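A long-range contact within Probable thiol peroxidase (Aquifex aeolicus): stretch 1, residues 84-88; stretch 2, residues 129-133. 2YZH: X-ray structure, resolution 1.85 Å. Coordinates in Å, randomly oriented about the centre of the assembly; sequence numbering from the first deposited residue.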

ATOM      1  N   VAL D  84      13.331 -14.194  10.702  1.00 14.72           N
ATOM      2  CA  VAL D  84      12.258 -13.646  11.540  1.00 14.73           C
ATOM      3  C   VAL D  84      11.793 -12.381  10.821  1.00 14.54           C
ATOM      4  O   VAL D  84      12.595 -11.480  10.581  1.00 16.46           O
ATOM      5  N   VAL D  85      10.510 -12.307  10.481  1.00 13.17           N
ATOM      6  CA  VAL D  85       9.984 -11.157   9.744  1.00 12.31           C
ATOM      7  C   VAL D  85       8.921 -10.353  10.484  1.00 12.89           C
ATOM      8  O   VAL D  85       8.021 -10.921  11.096  1.00 12.06           O
ATOM      9  N   SER D  86       9.024  -9.030  10.407  1.00 13.27           N
ATOM     10  CA  SER D  86       8.054  -8.148  11.052  1.00 13.76           C
ATOM     11  C   SER D  86       7.954  -6.847  10.271  1.00 14.19           C
ATOM     12  O   SER D  86       8.691  -6.630   9.301  1.00 16.33           O
ATOM     13  N   MET D  87       7.048  -5.976  10.698  1.00 12.60           N
ATOM     14  CA  MET D  87       6.876  -4.695  10.035  1.00 13.22           C
ATOM     15  C   MET D  87       7.784  -3.629  10.648  1.00 12.59           C
ATOM     16  O   MET D  87       7.687  -2.463  10.290  1.00 13.31           O
ATOM     17  N   ASP D  88       8.655  -4.026  11.572  1.00 13.88           N
ATOM     18  CA  ASP D  88       9.591  -3.081  12.195  1.00 14.67           C
ATOM     19  C   ASP D  88      10.483  -2.534  11.092  1.00 15.54           C
ATOM     20  O   ASP D  88      10.795  -3.260  10.152  1.00 15.70           O
ATOM     21  N   LYS D 129      -3.985  -3.581  13.531  1.00 12.15           N
ATOM     22  CA  LYS D 129      -4.257  -3.685  12.100  1.00 12.89           C
ATOM     23  C   LYS D 129      -3.027  -3.190  11.331  1.00 11.74           C
ATOM     24  O   LYS D 129      -2.465  -2.145  11.659  1.00 12.67           O
ATOM     25  N   GLY D 130      -2.606  -3.949  10.321  1.00 11.55           N
ATOM     26  CA  GLY D 130      -1.445  -3.560   9.534  1.00 11.80           C
ATOM     27  C   GLY D 130      -0.140  -4.194   9.986  1.00 13.57           C
ATOM     28  O   GLY D 130       0.899  -4.024   9.341  1.00 12.18           O
ATOM     29  N   ILE D 131      -0.202  -4.917  11.101  1.00 12.13           N
ATOM     30  CA  ILE D 131       0.951  -5.594  11.696  1.00 14.22           C
ATOM     31  C   ILE D 131       0.850  -7.092  11.396  1.00 12.64           C
ATOM     32  O   ILE D 131      -0.223  -7.584  11.062  1.00 12.05           O
ATOM     33  N   LEU D 132       1.958  -7.821  11.508  1.00 11.67           N
ATOM     34  CA  LEU D 132       1.924  -9.254  11.225  1.00 10.81           C
ATOM     35  C   LEU D 132       1.580 -10.078  12.462  1.00 11.51           C
ATOM     36  O   LEU D 132       2.017  -9.759  13.572  1.00 11.39           O
ATOM     37  N   ALA D 133       0.782 -11.130  12.269  1.00 11.11           N
ATOM     38  CA  ALA D 133       0.416 -12.014  13.374  1.00 13.87           C
ATOM     39  C   ALA D 133       1.587 -12.962  13.634  1.00 14.90           C
ATOM     40  O   ALA D 133       2.501 -13.081  12.809  1.00 14.87           O
TER

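Two chain segments can pack closely without a direct hydrogen bond between them, provided that apolar side chains fill the space and water serves the backbone. In this thiol peroxidase, M87 and L132 carry the contact, each with its CA-to-CB bond pointing toward the other stretch. M87 is m at chi1, which places its CG 4.0 Å from CG of L132 and 3.7 Å from the carbonyl O of G130; chi2 and chi3, also m, then fold SD and CE. L132 is m at chi1 and t at chi2, a common leucine pairing, and its CD1 reaches 4.1 Å from CG1 of V85, itself t, and 4.1 Å from CA of S86. I131 leaves its backbone sideways, yet its m, m conformation brings CD1 back to 4.3 Å from CB of M87. G130 has phi/psi of 95/-6, where a CB would jam against the carbonyl O of K129; the backbone itself calls for glycine. Water 1 bridges the stretches, accepting from N of M87 at 2.9 Å and from N of L132 at 3.1 Å. S86 and D88 pair within their own stretch: S86, in p, accepts at OG from N of D88 (3.1 Å), and the same OG donates to OD2 of D88 (2.5 Å), with D88 m at chi1; K129 NZ and D88 OD1 are bonded elsewhere in the structure.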

ATOM      1  CB  VAL D  84      12.762 -13.267  12.951  1.00 16.73           C
ATOM      2  CG1 VAL D  84      11.637 -12.614  13.747  1.00 15.38           C
ATOM      3  CG2 VAL D  84      13.253 -14.513  13.682  1.00 19.33           C
ATOM      4  CB  VAL D  85       9.380 -11.615   8.397  1.00 11.43           C
ATOM      5  CG1 VAL D  85       8.878 -10.406   7.601  1.00 12.49           C
ATOM      6  CG2 VAL D  85      10.423 -12.380   7.601  1.00 11.65           C
ATOM      7  CB  SER D  86       8.482  -7.827  12.482  1.00 12.75           C
ATOM      8  OG  SER D  86       9.510  -6.851  12.475  1.00 13.79           O
ATOM      9  CB  MET D  87       5.415  -4.238  10.116  1.00 16.20           C
ATOM     10  CG  MET D  87       4.441  -5.116   9.338  1.00 15.63           C
ATOM     11  SD  MET D  87       4.908  -5.281   7.600  1.00 19.55           S
ATOM     12  CE  MET D  87       4.142  -3.836   6.879  1.00 18.47           C
ATOM     13  CB  ASP D  88      10.522  -3.785  13.190  1.00 16.80           C
ATOM     14  CG  ASP D  88       9.795  -4.359  14.385  1.00 16.81           C
ATOM     15  OD1 ASP D  88       9.139  -3.586  15.108  1.00 16.88           O
ATOM     16  OD2 ASP D  88       9.896  -5.582  14.602  1.00 19.78           O
ATOM     17  CB  LYS D 129      -5.472  -2.843  11.711  1.00 13.37           C
ATOM     18  CG  LYS D 129      -5.850  -3.015  10.249  1.00 16.87           C
ATOM     19  CD  LYS D 129      -6.981  -2.100   9.816  1.00 16.91           C
ATOM     20  CE  LYS D 129      -6.505  -0.673   9.643  1.00 16.50           C
ATOM     21  NZ  LYS D 129      -7.401   0.064   8.705  1.00 14.45           N
ATOM     22  CB  ILE D 131       0.959  -5.360  13.238  1.00 15.77           C
ATOM     23  CG1 ILE D 131       1.098  -3.862  13.525  1.00 21.33           C
ATOM     24  CG2 ILE D 131       2.090  -6.118  13.902  1.00 20.14           C
ATOM     25  CD1 ILE D 131       2.353  -3.241  12.928  1.00 18.41           C
ATOM     26  CB  LEU D 132       3.279  -9.726  10.669  1.00 10.62           C
ATOM     27  CG  LEU D 132       3.789  -9.053   9.391  1.00 11.60           C
ATOM     28  CD1 LEU D 132       4.999  -9.825   8.875  1.00 10.85           C
ATOM     29  CD2 LEU D 132       2.688  -9.034   8.328  1.00  9.65           C
ATOM     30  CB  ALA D 133      -0.838 -12.809  13.029  1.00 14.41           C
TER
HETATM   31  O   HOH W   1       4.943  -7.212  12.252  1.00 12.65           O